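Local structure of encapsidation protein (Lactococcus phage asccphi28, 7JQP) at residues N6-P11 and T33-G38; R20-V25 and Y183-S188; L64-F69 and I109-F114; D139-V144 and R179-L184. The protein probably serves as the ATPase of the phage DNA-packaging motor, an ASCE-fold enzyme whose five copies form the assembly and drive the viral genome into the capsid. One frame throughout, in Å; residues are numbered along the deposited sequence.

Contact 1 (N6-P11 and T33-G38); sequences NEFWTP and TFNVTG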
# COMPACT_ATOMS: atom_id res chain seq x y z
N ASN A 6 20.07 30.10 -26.36
CA ASN A 6 21.21 30.30 -25.48
C ASN A 6 20.81 30.40 -24.01
O ASN A 6 21.66 30.23 -23.13
CB ASN A 6 21.97 31.57 -25.88
CG ASN A 6 21.24 32.84 -25.45
OD1 ASN A 6 21.37 33.28 -24.31
ND2 ASN A 6 20.48 33.43 -26.37
N GLU A 7 19.53 30.68 -23.74
CA GLU A 7 19.11 30.91 -22.36
C GLU A 7 19.32 29.68 -21.49
O GLU A 7 19.67 29.81 -20.30
CB GLU A 7 17.63 31.32 -22.33
CG GLU A 7 17.35 32.72 -22.86
CD GLU A 7 15.88 33.06 -22.83
OE1 GLU A 7 15.09 32.29 -22.24
OE2 GLU A 7 15.50 34.11 -23.39
N PHE A 8 19.12 28.48 -22.03
CA PHE A 8 19.04 27.30 -21.18
C PHE A 8 20.42 26.83 -20.73
O PHE A 8 21.39 26.83 -21.50
CB PHE A 8 18.28 26.15 -21.87
CG PHE A 8 18.66 25.90 -23.30
CD1 PHE A 8 19.94 25.49 -23.65
CD2 PHE A 8 17.71 26.02 -24.30
CE1 PHE A 8 20.27 25.24 -24.97
CE2 PHE A 8 18.03 25.78 -25.62
CZ PHE A 8 19.31 25.38 -25.96
N TRP A 9 20.50 26.44 -19.46
CA TRP A 9 21.72 25.95 -18.86
C TRP A 9 22.17 24.63 -19.48
O TRP A 9 21.35 23.76 -19.77
CB TRP A 9 21.51 25.78 -17.35
CG TRP A 9 22.69 25.25 -16.64
CD1 TRP A 9 23.67 25.97 -16.01
CD2 TRP A 9 23.04 23.87 -16.48
NE1 TRP A 9 24.60 25.12 -15.47
CE2 TRP A 9 24.24 23.83 -15.74
CE3 TRP A 9 22.45 22.67 -16.89
CZ2 TRP A 9 24.86 22.63 -15.41
CZ3 TRP A 9 23.07 21.49 -16.56
CH2 TRP A 9 24.26 21.47 -15.82
N THR A 10 23.47 24.49 -19.67
CA THR A 10 24.05 23.28 -20.24
C THR A 10 25.39 22.99 -19.58
O THR A 10 26.08 23.91 -19.12
CB THR A 10 24.24 23.42 -21.76
OG1 THR A 10 24.57 22.14 -22.33
CG2 THR A 10 25.35 24.41 -22.08
N PRO A 11 25.79 21.70 -19.50
CA PRO A 11 27.05 21.36 -18.83
C PRO A 11 28.28 21.35 -19.72
O PRO A 11 29.30 20.77 -19.34
CB PRO A 11 26.76 19.96 -18.27
CG PRO A 11 25.91 19.35 -19.36
CD PRO A 11 25.05 20.49 -19.90
N THR A 33 18.19 18.62 -15.51
CA THR A 33 18.18 17.19 -15.80
C THR A 33 18.07 16.96 -17.30
O THR A 33 18.75 16.09 -17.86
CB THR A 33 17.02 16.52 -15.07
OG1 THR A 33 17.00 16.95 -13.70
CG2 THR A 33 17.16 15.01 -15.12
N PHE A 34 17.22 17.74 -17.97
CA PHE A 34 17.06 17.63 -19.42
C PHE A 34 18.38 17.83 -20.15
O PHE A 34 18.79 16.99 -20.96
CB PHE A 34 16.01 18.65 -19.88
CG PHE A 34 15.88 18.78 -21.37
CD1 PHE A 34 16.60 19.75 -22.04
CD2 PHE A 34 15.04 17.95 -22.09
CE1 PHE A 34 16.49 19.89 -23.41
CE2 PHE A 34 14.93 18.08 -23.46
CZ PHE A 34 15.65 19.06 -24.12
N ASN A 35 19.07 18.94 -19.87
CA ASN A 35 20.30 19.24 -20.59
C ASN A 35 21.42 18.29 -20.21
O ASN A 35 22.20 17.86 -21.08
CB ASN A 35 20.70 20.69 -20.32
CG ASN A 35 19.76 21.69 -20.98
OD1 ASN A 35 19.19 22.55 -20.31
ND2 ASN A 35 19.57 21.55 -22.28
N VAL A 36 21.54 17.92 -18.93
CA VAL A 36 22.59 16.99 -18.53
C VAL A 36 22.40 15.64 -19.20
O VAL A 36 23.35 15.03 -19.70
CB VAL A 36 22.63 16.85 -17.00
CG1 VAL A 36 23.57 15.71 -16.60
CG2 VAL A 36 23.08 18.15 -16.35
N THR A 37 21.15 15.15 -19.22
CA THR A 37 20.86 13.88 -19.87
C THR A 37 21.07 13.97 -21.37
O THR A 37 21.51 13.00 -22.00
CB THR A 37 19.44 13.43 -19.53
OG1 THR A 37 19.17 13.70 -18.14
CG2 THR A 37 19.24 11.95 -19.80
N GLY A 38 20.76 15.13 -21.97
CA GLY A 38 20.91 15.27 -23.41
C GLY A 38 22.36 15.28 -23.86
O GLY A 38 22.71 14.62 -24.85
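Phe8 opens the contact between the N-terminal loop and helix 32-46, the helix that follows what is probably the Walker A P-loop of this ASCE-type ATPase domain. Its CG sits between the backbone N and the carbonyl carbon (chi1 45°), and the ring comes beside the amide group of Asn35. The two side chains cross at about a right angle, with ring and amide planes 35° apart.

Trp9 follows and is buried. Its CG is anti to the backbone N (chi1 179°), and the six-membered part of the indole reaches the helix with its edge: CZ3 lies 3.3 Å from Val36 CG2, a methyl group close to the plane of the ring. Pro11 N lies over one indole face near its rim, 3.9 Å above the plane. Trp9 CE3 is 4.3 Å from Asn35 CB, while NE1 on the pyrrole side donates a hydrogen bond to Gln223 OE1.

Thr10 CA is 4.2 Å from Asn35 CB, and its side chain packs on Glu39, further along the same helix, and on Tyr78. Pro11 holds the N-cap position of helix 12-16 and lays its ring on one turn of helix 32-46, CD being 4.1 Å from Asn35 O and CG 4.2 Å from Val36 CA. Val36 thus joins the loop to the central sheet: CG1 packs on Phe185 of strand 183-188, and CG2 meets both the indole edge and the proline, lying 4.3 Å from Pro11 CG.

Contact 2 (R20-V25 and Y183-S188); sequences RIFLVV and YLFMLS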
# COMPACT_ATOMS: atom_id res chain seq x y z
N ARG A 20 35.67 16.32 -12.06
CA ARG A 20 34.68 15.32 -12.41
C ARG A 20 33.45 15.37 -11.52
O ARG A 20 32.51 14.60 -11.74
CB ARG A 20 35.30 13.92 -12.35
CG ARG A 20 36.50 13.72 -13.27
CD ARG A 20 36.94 12.26 -13.29
NE ARG A 20 37.95 11.99 -14.32
CZ ARG A 20 37.68 11.84 -15.61
NH1 ARG A 20 36.43 11.94 -16.05
NH2 ARG A 20 38.66 11.59 -16.46
N ILE A 21 33.42 16.25 -10.52
CA ILE A 21 32.30 16.39 -9.60
C ILE A 21 31.78 17.82 -9.69
O ILE A 21 32.55 18.77 -9.54
CB ILE A 21 32.70 16.04 -8.15
CG1 ILE A 21 33.20 14.59 -8.08
CG2 ILE A 21 31.53 16.26 -7.21
CD1 ILE A 21 33.69 14.17 -6.70
N PHE A 22 30.48 17.96 -9.92
CA PHE A 22 29.85 19.26 -10.08
C PHE A 22 28.60 19.34 -9.21
O PHE A 22 27.88 18.35 -9.05
CB PHE A 22 29.47 19.52 -11.53
CG PHE A 22 30.54 19.17 -12.52
CD1 PHE A 22 31.59 20.03 -12.76
CD2 PHE A 22 30.51 17.95 -13.18
CE1 PHE A 22 32.58 19.70 -13.67
CE2 PHE A 22 31.49 17.61 -14.08
CZ PHE A 22 32.53 18.49 -14.33
N LEU A 23 28.35 20.52 -8.66
CA LEU A 23 27.14 20.81 -7.90
C LEU A 23 26.42 21.97 -8.58
O LEU A 23 26.98 23.07 -8.68
CB LEU A 23 27.46 21.15 -6.45
CG LEU A 23 26.26 21.48 -5.56
CD1 LEU A 23 25.42 20.24 -5.31
CD2 LEU A 23 26.71 22.09 -4.24
N VAL A 24 25.21 21.72 -9.06
CA VAL A 24 24.41 22.72 -9.76
C VAL A 24 23.18 23.02 -8.92
O VAL A 24 22.36 22.13 -8.66
CB VAL A 24 24.01 22.23 -11.16
CG1 VAL A 24 23.32 23.34 -11.94
CG2 VAL A 24 25.22 21.73 -11.92
N VAL A 25 23.05 24.28 -8.50
CA VAL A 25 21.96 24.72 -7.64
C VAL A 25 21.25 25.88 -8.32
O VAL A 25 21.88 26.70 -9.00
CB VAL A 25 22.47 25.15 -6.25
CG1 VAL A 25 21.29 25.48 -5.34
CG2 VAL A 25 23.32 24.05 -5.64
N TYR A 183 31.73 10.63 -13.85
CA TYR A 183 31.21 11.97 -13.62
C TYR A 183 30.02 11.90 -12.67
O TYR A 183 29.18 11.00 -12.77
CB TYR A 183 30.78 12.64 -14.93
CG TYR A 183 31.95 13.14 -15.76
CD1 TYR A 183 32.60 12.30 -16.66
CD2 TYR A 183 32.39 14.45 -15.65
CE1 TYR A 183 33.67 12.75 -17.41
CE2 TYR A 183 33.45 14.91 -16.40
CZ TYR A 183 34.09 14.06 -17.28
OH TYR A 183 35.15 14.51 -18.04
N LEU A 184 29.96 12.85 -11.74
CA LEU A 184 28.87 12.96 -10.78
C LEU A 184 28.25 14.35 -10.90
O LEU A 184 28.96 15.36 -10.84
CB LEU A 184 29.37 12.72 -9.35
CG LEU A 184 28.40 13.09 -8.23
CD1 LEU A 184 27.12 12.27 -8.32
CD2 LEU A 184 29.04 12.90 -6.86
N PHE A 185 26.93 14.39 -11.04
CA PHE A 185 26.19 15.64 -11.15
C PHE A 185 25.20 15.71 -9.99
O PHE A 185 24.36 14.82 -9.83
CB PHE A 185 25.47 15.75 -12.49
CG PHE A 185 26.36 16.16 -13.63
CD1 PHE A 185 27.08 15.21 -14.34
CD2 PHE A 185 26.47 17.49 -14.00
CE1 PHE A 185 27.90 15.58 -15.39
CE2 PHE A 185 27.29 17.86 -15.05
CZ PHE A 185 28.01 16.91 -15.74
N MSE A 186 25.30 16.77 -9.19
CA MSE A 186 24.36 17.02 -8.11
C MSE A 186 23.50 18.22 -8.47
O MSE A 186 24.00 19.34 -8.61
CB MSE A 186 25.10 17.26 -6.80
CG MSE A 186 25.49 15.99 -6.05
SE MSE A 186 27.00 16.28 -4.85
CE MSE A 186 26.80 14.70 -3.72
N LEU A 187 22.19 18.00 -8.62
CA LEU A 187 21.26 19.02 -9.05
C LEU A 187 20.29 19.35 -7.92
O LEU A 187 19.64 18.44 -7.38
CB LEU A 187 20.48 18.56 -10.29
CG LEU A 187 21.32 18.01 -11.44
CD1 LEU A 187 20.44 17.30 -12.45
CD2 LEU A 187 22.10 19.13 -12.12
N SER A 188 20.19 20.63 -7.58
CA SER A 188 19.31 21.10 -6.52
C SER A 188 18.52 22.28 -7.04
O SER A 188 19.09 23.22 -7.62
CB SER A 188 20.10 21.51 -5.27
OG SER A 188 19.32 22.36 -4.44
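Arg20-Val25 and Tyr183-Ser188 pair as neighbouring strands within the parallel part of the large mixed sheet, between strands 140-145 and 221-225, as expected for the core of a P-loop ATPase. Their axes approach to 4.8 Å at 14°. Five backbone hydrogen bonds run from Leu184 N to Arg20 O at one end to Ser188 N to Val24 O at the other, among them Val24 N to Met186 O (2.7 Å).

On the face toward helix 32-46, Phe22 and Phe185 lie side by side, pointing the same way with planes 34° apart; Phe22 CD2 sits over one Phe185 face, 3.7 Å from CE2. Phe22 CE2 also meets Tyr183 CD2 edge to edge (3.6 Å), and Val24 CB touches Leu187 CD2 at 3.8 Å. On the other face Leu23 CD1 packs against CB of the selenomethionine Met186, and Phe238 of a second subunit covers Ile21 and Leu184.

At one end of the ladder Arg20, extended from CG to NE, has NH1 3.2 Å from Tyr183 CE1, guanidinium and ring planes 73° apart, while NH1 makes its salt bridge with Asp181. Chemically, an apolar middle stitched by backbone bonds lies between charged ends, Lys32 weakly hydrogen-bonding Ser188 O.

Contact 3 (L64-F69 and I109-F114); sequences LEKNNF and IRNKIF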
# COMPACT_ATOMS: atom_id res chain seq x y z
N LEU A 64 8.22 8.70 -10.84
CA LEU A 64 8.88 9.26 -12.01
C LEU A 64 8.42 8.55 -13.28
O LEU A 64 8.19 7.34 -13.29
CB LEU A 64 10.39 9.14 -11.86
CG LEU A 64 11.24 9.62 -13.03
CD1 LEU A 64 11.13 11.13 -13.20
CD2 LEU A 64 12.69 9.21 -12.85
N GLU A 65 8.29 9.33 -14.36
CA GLU A 65 7.90 8.79 -15.67
C GLU A 65 9.16 8.51 -16.46
O GLU A 65 9.72 9.39 -17.12
CB GLU A 65 7.01 9.78 -16.41
CG GLU A 65 5.64 9.97 -15.80
CD GLU A 65 4.70 8.81 -16.03
OE1 GLU A 65 4.75 8.19 -17.11
OE2 GLU A 65 3.91 8.51 -15.11
N LYS A 66 9.64 7.26 -16.41
CA LYS A 66 10.88 6.92 -17.10
C LYS A 66 10.74 7.09 -18.61
O LYS A 66 11.71 7.42 -19.30
CB LYS A 66 11.35 5.50 -16.76
CG LYS A 66 10.96 5.04 -15.37
CD LYS A 66 11.57 5.98 -14.33
CE LYS A 66 11.71 5.34 -12.97
NZ LYS A 66 10.50 4.60 -12.52
N ASN A 67 9.53 6.86 -19.15
CA ASN A 67 9.33 6.94 -20.59
C ASN A 67 9.71 8.32 -21.12
O ASN A 67 10.23 8.45 -22.23
CB ASN A 67 7.88 6.62 -20.94
CG ASN A 67 7.43 5.29 -20.39
OD1 ASN A 67 8.17 4.30 -20.42
ND2 ASN A 67 6.21 5.25 -19.88
N ASN A 68 9.45 9.37 -20.34
CA ASN A 68 9.73 10.73 -20.77
C ASN A 68 11.10 11.23 -20.29
O ASN A 68 11.39 12.42 -20.41
CB ASN A 68 8.65 11.71 -20.30
CG ASN A 68 7.27 11.31 -20.77
OD1 ASN A 68 7.11 10.37 -21.55
ND2 ASN A 68 6.26 12.08 -20.37
N PHE A 69 11.93 10.34 -19.75
CA PHE A 69 13.28 10.72 -19.36
C PHE A 69 14.07 11.18 -20.58
O PHE A 69 14.82 12.16 -20.52
CB PHE A 69 13.97 9.53 -18.68
CG PHE A 69 15.22 9.89 -17.93
CD1 PHE A 69 15.14 10.64 -16.76
CD2 PHE A 69 16.46 9.48 -18.37
CE1 PHE A 69 16.28 10.96 -16.05
CE2 PHE A 69 17.60 9.81 -17.67
CZ PHE A 69 17.51 10.55 -16.51
N ILE A 109 11.72 -0.09 -19.40
CA ILE A 109 11.06 -1.16 -18.67
C ILE A 109 11.51 -1.11 -17.22
O ILE A 109 12.72 -1.15 -16.94
CB ILE A 109 11.34 -2.55 -19.28
CG1 ILE A 109 10.95 -2.57 -20.75
CG2 ILE A 109 10.60 -3.63 -18.49
CD1 ILE A 109 11.16 -3.91 -21.44
N ARG A 110 10.55 -1.03 -16.30
CA ARG A 110 10.82 -1.06 -14.86
C ARG A 110 11.74 0.12 -14.53
O ARG A 110 11.44 1.25 -14.95
CB ARG A 110 11.36 -2.44 -14.50
CG ARG A 110 10.31 -3.53 -14.47
CD ARG A 110 10.93 -4.90 -14.29
NE ARG A 110 9.91 -5.93 -14.14
CZ ARG A 110 9.15 -6.39 -15.14
NH1 ARG A 110 9.30 -5.90 -16.36
NH2 ARG A 110 8.25 -7.33 -14.91
N ASN A 111 12.83 -0.09 -13.80
CA ASN A 111 13.74 0.96 -13.37
C ASN A 111 14.91 1.14 -14.32
O ASN A 111 15.94 1.71 -13.93
CB ASN A 111 14.23 0.63 -11.96
CG ASN A 111 13.25 1.06 -10.88
OD1 ASN A 111 12.15 1.54 -11.17
ND2 ASN A 111 13.61 0.80 -9.63
N LYS A 112 14.79 0.67 -15.56
CA LYS A 112 15.86 0.76 -16.54
C LYS A 112 15.34 1.35 -17.84
O LYS A 112 14.16 1.19 -18.18
CB LYS A 112 16.48 -0.62 -16.81
CG LYS A 112 17.03 -1.31 -15.58
CD LYS A 112 17.71 -2.63 -15.93
CE LYS A 112 18.25 -3.32 -14.69
NZ LYS A 112 19.01 -4.56 -15.02
N ILE A 113 16.23 2.01 -18.57
CA ILE A 113 15.96 2.47 -19.93
C ILE A 113 16.97 1.78 -20.84
O ILE A 113 18.17 1.76 -20.54
CB ILE A 113 16.10 4.00 -20.04
CG1 ILE A 113 14.94 4.70 -19.33
CG2 ILE A 113 16.14 4.40 -21.51
CD1 ILE A 113 15.10 6.20 -19.24
N PHE A 114 16.48 1.20 -21.93
CA PHE A 114 17.32 0.42 -22.83
C PHE A 114 17.41 1.13 -24.17
O PHE A 114 16.40 1.58 -24.72
CB PHE A 114 16.77 -0.99 -23.01
CG PHE A 114 16.68 -1.77 -21.74
CD1 PHE A 114 15.55 -1.67 -20.94
CD2 PHE A 114 17.71 -2.59 -21.33
CE1 PHE A 114 15.45 -2.38 -19.76
CE2 PHE A 114 17.62 -3.31 -20.14
CZ PHE A 114 16.49 -3.20 -19.36
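Phe69 and Ile113 supply the apolar part of this surface contact. Their side chains cross at about a right angle, and the Ile113 methyl CD1 does the touching: it lies 3.6 Å from Phe69 CB and 3.7 Å from ring atom CD2 of Phe69, and also rests 3.6 Å from Lys66 O. Ile113 CG1 is anti to the carbonyl carbon (chi1 -71°) and CD1 continues in an extended fashion (chi2 173°), reaching across into the loop 64-69. Phe69 is held in turn by edge-to-face rings, Tyr53 and Phe123.

The polar part is loose. The chain of Lys66, bent at chi2 and chi4, passes the turn with CG 3.8 Å from Arg110 O, and its NZ stands 3.7 Å from Asn111 OD1, a separation at which at most a weak electrostatic attraction is likely. NZ is instead hydrogen-bonded to Ile61 O, and Lys66 makes a cation-pi contact with Phe123.

Backbone bonds shape each side separately. Phe69 N bonds to Lys66 O in the loop. Across the strands, Ile109 N to Lys112 O (3.0 Å) and Lys112 N to Ile109 O (3.1 Å) close a turn; Lys112, its last residue, forms a salt bridge with Glu65 of the second subunit. With Arg110 and Asn111 at its corners, this is a type II' beta turn, characteristic of the two-residue beta hairpin that here joins strands 102-109 and 112-115.

Contact 4 (D139-V144 and R179-L184); sequences DVKYLV and REDFYL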
# COMPACT_ATOMS: atom_id res chain seq x y z
N ASP A 139 29.29 -0.52 -16.91
CA ASP A 139 29.94 0.59 -17.62
C ASP A 139 29.28 1.94 -17.36
O ASP A 139 28.91 2.67 -18.29
CB ASP A 139 30.02 0.29 -19.12
CG ASP A 139 30.75 -1.01 -19.42
OD1 ASP A 139 31.69 -1.36 -18.66
OD2 ASP A 139 30.39 -1.69 -20.40
N VAL A 140 29.06 2.27 -16.09
CA VAL A 140 28.44 3.55 -15.73
C VAL A 140 29.50 4.66 -15.77
O VAL A 140 30.51 4.58 -15.07
CB VAL A 140 27.78 3.47 -14.35
CG1 VAL A 140 27.02 4.75 -14.04
CG2 VAL A 140 26.86 2.27 -14.29
N LYS A 141 29.23 5.71 -16.56
CA LYS A 141 30.12 6.86 -16.64
C LYS A 141 29.53 8.12 -16.04
O LYS A 141 30.28 9.04 -15.69
CB LYS A 141 30.49 7.15 -18.11
CG LYS A 141 31.42 8.35 -18.31
CD LYS A 141 31.58 8.72 -19.79
CE LYS A 141 32.61 9.82 -19.98
NZ LYS A 141 32.64 10.33 -21.38
N TYR A 142 28.20 8.19 -15.90
CA TYR A 142 27.52 9.38 -15.40
C TYR A 142 26.63 8.98 -14.23
O TYR A 142 25.91 7.98 -14.31
CB TYR A 142 26.68 10.04 -16.49
CG TYR A 142 27.44 10.59 -17.67
CD1 TYR A 142 27.94 11.88 -17.67
CD2 TYR A 142 27.66 9.80 -18.80
CE1 TYR A 142 28.63 12.39 -18.76
CE2 TYR A 142 28.36 10.30 -19.89
CZ TYR A 142 28.84 11.59 -19.86
OH TYR A 142 29.53 12.07 -20.95
N LEU A 143 26.68 9.77 -13.16
CA LEU A 143 25.76 9.62 -12.03
C LEU A 143 25.15 10.98 -11.76
O LEU A 143 25.87 11.95 -11.51
CB LEU A 143 26.49 9.09 -10.79
CG LEU A 143 25.65 8.98 -9.52
CD1 LEU A 143 24.28 8.38 -9.80
CD2 LEU A 143 26.38 8.16 -8.48
N VAL A 144 23.82 11.06 -11.82
CA VAL A 144 23.10 12.31 -11.62
C VAL A 144 22.20 12.18 -10.40
O VAL A 144 21.31 11.32 -10.37
CB VAL A 144 22.28 12.70 -12.86
CG1 VAL A 144 21.54 14.01 -12.62
CG2 VAL A 144 23.19 12.81 -14.07
N ARG A 179 37.28 2.89 -12.16
CA ARG A 179 36.98 3.67 -13.36
C ARG A 179 37.49 5.09 -13.14
O ARG A 179 36.96 5.83 -12.30
CB ARG A 179 35.48 3.68 -13.66
CG ARG A 179 34.92 2.34 -14.09
CD ARG A 179 33.47 2.47 -14.56
NE ARG A 179 33.32 3.56 -15.53
CZ ARG A 179 33.45 3.42 -16.85
NH1 ARG A 179 33.72 2.23 -17.37
NH2 ARG A 179 33.30 4.47 -17.64
N GLU A 180 38.51 5.48 -13.90
CA GLU A 180 39.00 6.86 -13.83
C GLU A 180 38.01 7.82 -14.48
O GLU A 180 37.84 8.95 -14.02
CB GLU A 180 40.37 6.96 -14.49
CG GLU A 180 41.01 8.34 -14.41
CD GLU A 180 42.26 8.45 -15.27
OE1 GLU A 180 42.48 7.56 -16.11
OE2 GLU A 180 43.02 9.42 -15.09
N ASP A 181 37.35 7.37 -15.55
CA ASP A 181 36.43 8.22 -16.32
C ASP A 181 35.04 8.07 -15.72
O ASP A 181 34.25 7.20 -16.10
CB ASP A 181 36.45 7.84 -17.79
CG ASP A 181 35.96 8.96 -18.69
OD1 ASP A 181 35.83 10.10 -18.20
OD2 ASP A 181 35.70 8.70 -19.89
N PHE A 182 34.73 8.93 -14.75
CA PHE A 182 33.44 8.93 -14.07
C PHE A 182 33.04 10.37 -13.80
O PHE A 182 33.89 11.23 -13.57
CB PHE A 182 33.53 8.12 -12.77
CG PHE A 182 32.20 7.76 -12.17
CD1 PHE A 182 31.55 6.60 -12.56
CD2 PHE A 182 31.61 8.57 -11.22
CE1 PHE A 182 30.33 6.26 -12.01
CE2 PHE A 182 30.39 8.23 -10.66
CZ PHE A 182 29.75 7.08 -11.06
N TYR A 183 31.73 10.63 -13.85
CA TYR A 183 31.21 11.97 -13.62
C TYR A 183 30.02 11.90 -12.67
O TYR A 183 29.18 11.00 -12.77
CB TYR A 183 30.78 12.64 -14.93
CG TYR A 183 31.95 13.14 -15.76
CD1 TYR A 183 32.60 12.30 -16.66
CD2 TYR A 183 32.39 14.45 -15.65
CE1 TYR A 183 33.67 12.75 -17.41
CE2 TYR A 183 33.45 14.91 -16.40
CZ TYR A 183 34.09 14.06 -17.28
OH TYR A 183 35.15 14.51 -18.04
N LEU A 184 29.96 12.85 -11.74
CA LEU A 184 28.87 12.96 -10.78
C LEU A 184 28.25 14.35 -10.90
O LEU A 184 28.96 15.36 -10.84
CB LEU A 184 29.37 12.72 -9.35
CG LEU A 184 28.40 13.09 -8.23
CD1 LEU A 184 27.12 12.27 -8.32
CD2 LEU A 184 29.04 12.90 -6.86
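Phe182 meets Lys141 and Val140 with different parts of its ring: Lys141 O lies 4.1 Å above one face, offset toward the rim, whereas Val140 O comes to the edge, 3.4 Å from CD1. The Arg179 guanidinium has Val140 N and Asp139 CA over one face. Tyr142 and Tyr183 lie side by side, pointing the same way, their planes 23° apart but slid so that the rings barely overlap (centroids 5.9 Å).

Two backbone hydrogen bonds set the parallel register, Tyr183 N to Lys141 O and Leu143 N to Tyr183 O, both 2.8 Å. Next to them Leu143 CG packs on Leu184 CD1 at 3.8 Å, and Leu143 CB touches Phe182 CZ. Helix 164-175 links the strands in a beta-alpha-beta crossover and covers Val140, Leu143 and Phe182; Phe182 also meets Phe238 of a second subunit edge-to-face.

Polar groups gather where the strands begin. Arg179 NH2 donates a hydrogen bond to Asp181 O (3.3 Å), tilted 29° out of the guanidinium plane. The extended Lys141 lays its CE against Asp181 and makes a long salt bridge, NZ to OD2 at 3.8 Å; its stronger partner is Asp43. Asp181 OD1 pairs with Arg20. This chemistry implies an apolar seam finished by a shared charge network, in which Asp181 probably offsets Arg20 and, together with Asp43, Lys141.

Overall arrangement
From the N terminus, contact 1 closes a short loop when helix 32-46 returns to residues 6-11. Residues 20-25 lie inside that loop but pair much later with 183-188, so contacts 1 and 2 cross. Contact 3 (64-69 with 109-114) nests inside the long excursion closed by contact 2; contact 4 (139-144 with 179-184) opens after contact 3 closes and ends on the same strand as contact 2, sharing Tyr183 and Leu184. Contacts 2 and 4 thereby align strands 21-26, 183-188 and 140-145. Contact 1 ties the N-terminal loop to the helix covering that sheet, and Phe69 of contact 3 packs against Thr37 on the helix.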